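Long-range contact in alpha-2,3-sialyltransferase (Campylobacter jejuni, PDB 2P2V), which probably transfers sialic acid from a CMP-activated donor to glycan acceptors in alpha-2,3 linkage, this chain being the sialyltransferase part of a longer, membrane-associated protein: residues F103-F117 and F272-M284. Numbering follows the deposited sequence. Where two conformers were deposited one is given.
Sequences FIESNDFLHQFYNFF and FYKNQLKADNKIM. With EDO (1,2-ethanediol), chain F; EDO (1,2-ethanediol), chain G.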
# COMPACT_ATOMS: atom_id res chain seq x y z
N PHE A 103 -8.64 13.10 11.95
CA PHE A 103 -8.74 14.05 13.06
C PHE A 103 -9.10 13.36 14.37
O PHE A 103 -9.25 14.03 15.42
CB PHE A 103 -9.69 15.22 12.70
CG PHE A 103 -11.10 14.79 12.39
CD1 PHE A 103 -11.44 14.42 11.09
CD2 PHE A 103 -12.06 14.69 13.40
CE1 PHE A 103 -12.77 13.99 10.77
CE2 PHE A 103 -13.40 14.21 13.12
CZ PHE A 103 -13.74 13.86 11.79
N ILE A 104 -9.27 12.04 14.34
CA ILE A 104 -9.52 11.28 15.55
C ILE A 104 -8.36 10.36 15.86
O ILE A 104 -7.89 10.27 17.00
CB ILE A 104 -10.86 10.46 15.48
CG1 ILE A 104 -12.03 11.35 15.05
CG2 ILE A 104 -11.11 9.73 16.81
CD1 ILE A 104 -13.42 10.65 15.06
N GLU A 105 -7.89 9.63 14.85
CA GLU A 105 -6.77 8.71 14.97
C GLU A 105 -5.71 9.17 13.98
O GLU A 105 -5.97 9.34 12.80
CB GLU A 105 -7.17 7.26 14.66
CG GLU A 105 -8.30 6.69 15.57
CD GLU A 105 -9.64 6.57 14.80
OE1 GLU A 105 -9.58 6.61 13.56
OE2 GLU A 105 -10.72 6.48 15.42
N SER A 106 -4.50 9.38 14.47
CA SER A 106 -3.47 9.88 13.57
C SER A 106 -3.07 8.82 12.54
O SER A 106 -3.21 7.63 12.79
CB SER A 106 -2.23 10.27 14.36
OG SER A 106 -1.46 9.13 14.71
N ASN A 107 -2.55 9.25 11.40
CA ASN A 107 -2.02 8.31 10.38
C ASN A 107 -1.03 7.35 10.97
O ASN A 107 -1.10 6.14 10.72
CB ASN A 107 -1.35 9.07 9.23
CG ASN A 107 -2.32 9.87 8.41
OD1 ASN A 107 -3.55 9.81 8.58
ND2 ASN A 107 -1.76 10.62 7.47
N ASP A 108 -0.10 7.87 11.79
CA ASP A 108 0.90 6.99 12.38
C ASP A 108 0.31 6.00 13.36
O ASP A 108 0.76 4.89 13.40
CB ASP A 108 2.00 7.76 13.11
CG ASP A 108 3.09 8.34 12.15
OD1 ASP A 108 3.23 7.89 10.99
OD2 ASP A 108 3.83 9.25 12.61
N PHE A 109 -0.66 6.42 14.17
CA PHE A 109 -1.32 5.50 15.11
C PHE A 109 -1.89 4.34 14.32
O PHE A 109 -1.66 3.17 14.68
CB PHE A 109 -2.46 6.18 15.85
CG PHE A 109 -3.20 5.25 16.80
CD1 PHE A 109 -2.71 5.00 18.08
CD2 PHE A 109 -4.36 4.60 16.39
CE1 PHE A 109 -3.37 4.07 18.95
CE2 PHE A 109 -5.03 3.67 17.23
CZ PHE A 109 -4.56 3.41 18.51
N LEU A 110 -2.64 4.64 13.27
CA LEU A 110 -3.32 3.52 12.53
C LEU A 110 -2.34 2.65 11.79
O LEU A 110 -2.48 1.41 11.76
CB LEU A 110 -4.41 4.03 11.59
CG LEU A 110 -5.62 4.69 12.29
CD1 LEU A 110 -6.59 5.28 11.28
CD2 LEU A 110 -6.37 3.70 13.22
N HIS A 111 -1.34 3.28 11.19
CA HIS A 111 -0.28 2.62 10.40
C HIS A 111 0.54 1.64 11.21
O HIS A 111 0.90 0.54 10.75
CB HIS A 111 0.66 3.67 9.77
CG HIS A 111 1.83 3.08 9.02
ND1 HIS A 111 3.12 3.08 9.53
CD2 HIS A 111 1.91 2.50 7.80
CE1 HIS A 111 3.93 2.51 8.66
NE2 HIS A 111 3.22 2.15 7.60
N GLN A 112 0.85 2.02 12.45
CA GLN A 112 1.74 1.25 13.33
C GLN A 112 0.96 0.42 14.31
O GLN A 112 1.56 -0.30 15.04
CB GLN A 112 2.62 2.20 14.16
CG GLN A 112 3.46 3.00 13.23
CD GLN A 112 4.41 3.92 13.97
OE1 GLN A 112 5.49 4.22 13.47
NE2 GLN A 112 4.00 4.39 15.16
N PHE A 113 -0.37 0.52 14.30
CA PHE A 113 -1.16 -0.22 15.28
C PHE A 113 -0.78 -1.66 15.43
O PHE A 113 -0.50 -2.12 16.54
CB PHE A 113 -2.69 -0.09 14.98
CG PHE A 113 -3.52 -0.72 16.03
CD1 PHE A 113 -3.83 -0.04 17.21
CD2 PHE A 113 -3.96 -2.04 15.88
CE1 PHE A 113 -4.59 -0.62 18.21
CE2 PHE A 113 -4.68 -2.61 16.87
CZ PHE A 113 -5.05 -1.91 18.03
N TYR A 114 -0.87 -2.45 14.35
CA TYR A 114 -0.58 -3.84 14.47
C TYR A 114 0.88 -4.13 14.72
O TYR A 114 1.23 -5.20 15.22
CB TYR A 114 -1.05 -4.57 13.20
CG TYR A 114 -2.54 -4.60 13.13
CD1 TYR A 114 -3.28 -5.16 14.16
CD2 TYR A 114 -3.22 -4.06 12.02
CE1 TYR A 114 -4.71 -5.20 14.08
CE2 TYR A 114 -4.63 -4.07 11.95
CZ TYR A 114 -5.36 -4.64 12.97
OH TYR A 114 -6.75 -4.70 12.93
N ASN A 115 1.75 -3.16 14.41
CA ASN A 115 3.17 -3.34 14.70
C ASN A 115 3.38 -3.44 16.22
O ASN A 115 4.17 -4.24 16.67
CB ASN A 115 4.01 -2.15 14.12
CG ASN A 115 3.84 -2.00 12.61
OD1 ASN A 115 2.87 -1.44 12.13
ND2 ASN A 115 4.77 -2.49 11.88
N PHE A 116 2.74 -2.55 16.97
CA PHE A 116 2.77 -2.54 18.42
C PHE A 116 1.86 -3.57 19.08
O PHE A 116 2.23 -4.08 20.13
CB PHE A 116 2.45 -1.18 18.96
CG PHE A 116 3.59 -0.20 18.76
CD1 PHE A 116 4.58 -0.10 19.75
CD2 PHE A 116 3.67 0.57 17.64
CE1 PHE A 116 5.68 0.85 19.63
CE2 PHE A 116 4.78 1.53 17.49
CZ PHE A 116 5.77 1.61 18.51
N PHE A 117 0.69 -3.85 18.49
CA PHE A 117 -0.33 -4.62 19.19
C PHE A 117 -0.80 -5.72 18.23
O PHE A 117 -1.92 -5.61 17.79
CB PHE A 117 -1.48 -3.69 19.54
CG PHE A 117 -1.02 -2.37 20.27
CD1 PHE A 117 -0.43 -2.45 21.55
CD2 PHE A 117 -1.21 -1.18 19.69
CE1 PHE A 117 0.02 -1.26 22.19
CE2 PHE A 117 -0.80 0.04 20.30
CZ PHE A 117 -0.20 -0.06 21.56
N PHE A 272 9.36 5.93 22.36
CA PHE A 272 9.17 6.13 20.96
C PHE A 272 7.68 6.37 20.70
O PHE A 272 7.28 7.32 20.01
CB PHE A 272 9.65 4.87 20.17
CG PHE A 272 9.44 5.02 18.68
CD1 PHE A 272 8.17 4.78 18.13
CD2 PHE A 272 10.47 5.47 17.85
CE1 PHE A 272 7.92 4.98 16.79
CE2 PHE A 272 10.25 5.62 16.48
CZ PHE A 272 8.96 5.40 15.96
N TYR A 273 6.87 5.46 21.23
CA TYR A 273 5.40 5.51 21.04
C TYR A 273 4.76 6.79 21.56
O TYR A 273 4.01 7.47 20.82
CB TYR A 273 4.81 4.29 21.73
CG TYR A 273 3.32 4.16 21.49
CD1 TYR A 273 2.84 3.22 20.56
CD2 TYR A 273 2.40 4.96 22.17
CE1 TYR A 273 1.44 3.11 20.32
CE2 TYR A 273 1.03 4.84 21.96
CZ TYR A 273 0.57 3.93 21.03
OH TYR A 273 -0.80 3.78 20.80
N LYS A 274 5.15 7.20 22.79
CA LYS A 274 4.56 8.36 23.42
C LYS A 274 5.04 9.63 22.77
O LYS A 274 4.33 10.65 22.76
CB LYS A 274 4.95 8.40 24.90
CG LYS A 274 4.16 7.51 25.78
CD LYS A 274 4.66 7.57 27.20
CE LYS A 274 3.71 6.83 28.12
NZ LYS A 274 4.11 7.02 29.54
N ASN A 275 6.27 9.63 22.27
CA ASN A 275 6.84 10.78 21.53
C ASN A 275 6.03 11.08 20.29
O ASN A 275 5.67 12.23 19.99
CB ASN A 275 8.29 10.49 21.10
CG ASN A 275 8.92 11.62 20.28
OD1 ASN A 275 9.24 12.67 20.82
ND2 ASN A 275 9.11 11.41 18.97
N GLN A 276 5.74 10.01 19.54
CA GLN A 276 4.97 10.11 18.32
C GLN A 276 3.55 10.52 18.61
O GLN A 276 3.04 11.43 17.96
CB GLN A 276 4.99 8.79 17.58
CG GLN A 276 6.31 8.52 16.96
CD GLN A 276 6.15 7.82 15.64
OE1 GLN A 276 5.23 7.01 15.47
NE2 GLN A 276 7.04 8.11 14.70
N LEU A 277 2.93 9.89 19.61
CA LEU A 277 1.55 10.16 20.00
C LEU A 277 1.37 11.61 20.45
O LEU A 277 0.42 12.28 20.05
CB LEU A 277 1.10 9.20 21.11
CG LEU A 277 -0.39 8.86 21.25
CD1 LEU A 277 -0.86 7.98 20.12
CD2 LEU A 277 -0.68 8.19 22.57
N LYS A 278 2.32 12.09 21.26
CA LYS A 278 2.38 13.50 21.63
C LYS A 278 2.42 14.40 20.42
O LYS A 278 1.58 15.28 20.28
CB LYS A 278 3.64 13.79 22.45
CG LYS A 278 3.44 13.85 23.95
CD LYS A 278 4.68 14.47 24.63
CE LYS A 278 4.93 13.84 26.00
NZ LYS A 278 5.40 12.41 25.89
N ALA A 279 3.38 14.17 19.54
CA ALA A 279 3.58 15.04 18.38
C ALA A 279 2.29 15.24 17.58
O ALA A 279 1.95 16.37 17.22
CB ALA A 279 4.70 14.51 17.49
N ASP A 280 1.56 14.16 17.31
CA ASP A 280 0.35 14.33 16.50
C ASP A 280 -0.98 14.45 17.26
O ASP A 280 -1.99 14.79 16.66
CB ASP A 280 0.30 13.36 15.31
CG ASP A 280 0.82 11.99 15.64
OD1 ASP A 280 1.80 11.54 15.00
OD2 ASP A 280 0.24 11.35 16.56
N ASN A 281 -0.99 14.23 18.57
CA ASN A 281 -2.14 14.66 19.38
C ASN A 281 -2.14 16.18 19.52
O ASN A 281 -3.19 16.80 19.66
CB ASN A 281 -2.14 14.02 20.78
CG ASN A 281 -2.55 12.54 20.76
OD1 ASN A 281 -2.61 11.92 19.70
ND2 ASN A 281 -2.82 11.98 21.94
N LYS A 282 -0.95 16.76 19.47
CA LYS A 282 -0.78 18.22 19.52
C LYS A 282 -1.33 18.86 18.24
O LYS A 282 -2.03 19.89 18.31
CB LYS A 282 0.70 18.58 19.71
CG LYS A 282 0.94 20.05 20.05
CD LYS A 282 2.42 20.37 19.97
CE LYS A 282 2.70 21.84 20.20
NZ LYS A 282 3.98 22.22 19.51
N ILE A 283 -1.03 18.24 17.09
CA ILE A 283 -1.55 18.66 15.77
C ILE A 283 -3.09 18.57 15.73
O ILE A 283 -3.77 19.56 15.41
CB ILE A 283 -0.91 17.84 14.60
CG1 ILE A 283 0.61 18.04 14.56
CG2 ILE A 283 -1.54 18.20 13.25
CD1 ILE A 283 1.39 17.02 13.71
N MET A 284 -3.64 17.39 16.05
CA MET A 284 -5.08 17.23 16.31
C MET A 284 -5.44 17.92 17.65
O MET A 284 -5.74 18.77 18.52
CB MET A 284 -5.50 15.74 16.33
CG MET A 284 -4.87 14.81 15.23
SD MET A 284 -5.34 13.04 15.27
CE MET A 284 -4.87 12.56 16.94
C1 EDO F . 2.78 5.18 17.42
O1 EDO F . 2.02 4.13 16.81
C2 EDO F . 2.01 6.48 17.34
O2 EDO F . 1.54 6.73 18.67
C1 EDO G . -4.41 8.41 18.13
O1 EDO G . -4.08 9.49 17.24
C2 EDO G . -5.24 9.04 19.23
O2 EDO G . -4.35 9.35 20.29
O HOH W 1 0.78 10.75 12.23
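Ser106 and Asp280 meet side chain to side chain where helix 107-116 begins. Ser106 is the N-cap. Its OG accepts a nearly straight bond from Phe109 N (2.9 Å) and gives its own proton to Asp280 OD2 in a weak bond of 3.4 Å. A water makes a second link to this carboxylate. It accepts from Asp108 N (3.0 Å) and donates to Asp280 OD1 (3.1 Å). Thus two first-turn amides are satisfied, one by the serine and one by the water. The N-terminal end of the helix probably favours the negative charge, although Asp108 OD2 lies 3.9 Å from Asp280 OD1. Asp280 is poorly ordered, so these bonds are less certain. Ser106 N bonds to O1 of an ethanediol (2.8 Å), probably from the crystallisation liquor, whose O2 donates to Asn281 OD1. A bond from Gln112 NE2 to Gln276 OE1 is doubtful, because NE2 sits too close to a second ethanediol.

Further along, the contact is aromatic. With CG anti to the backbone N (chi1 -174°), the Tyr273 ring reaches across to helix 107-116. Its CD1 edge points over the centre of the Phe116 face in a T-shaped pair, planes at 83° and centroids 5.0 Å apart. Tyr273 OH meets the edges of Phe117 and Phe109, at 3.2 Å from Phe109 CE1. Phe117 also packs edge-to-face with Phe73, and Phe116 touches Ile142 of a neighbouring subunit.

The two helices run antiparallel at 150°. Their pairing sets the last helix of this chain, 268-283, against the region after strand 90-96, beside the subunit interface. This antiparallel pair, with a serine N-cap on helix 107-116 and an aromatic cluster between the helices, flanks the parallel-sheet, Rossmann-like nucleotide-binding fold of this sialyltransferase family.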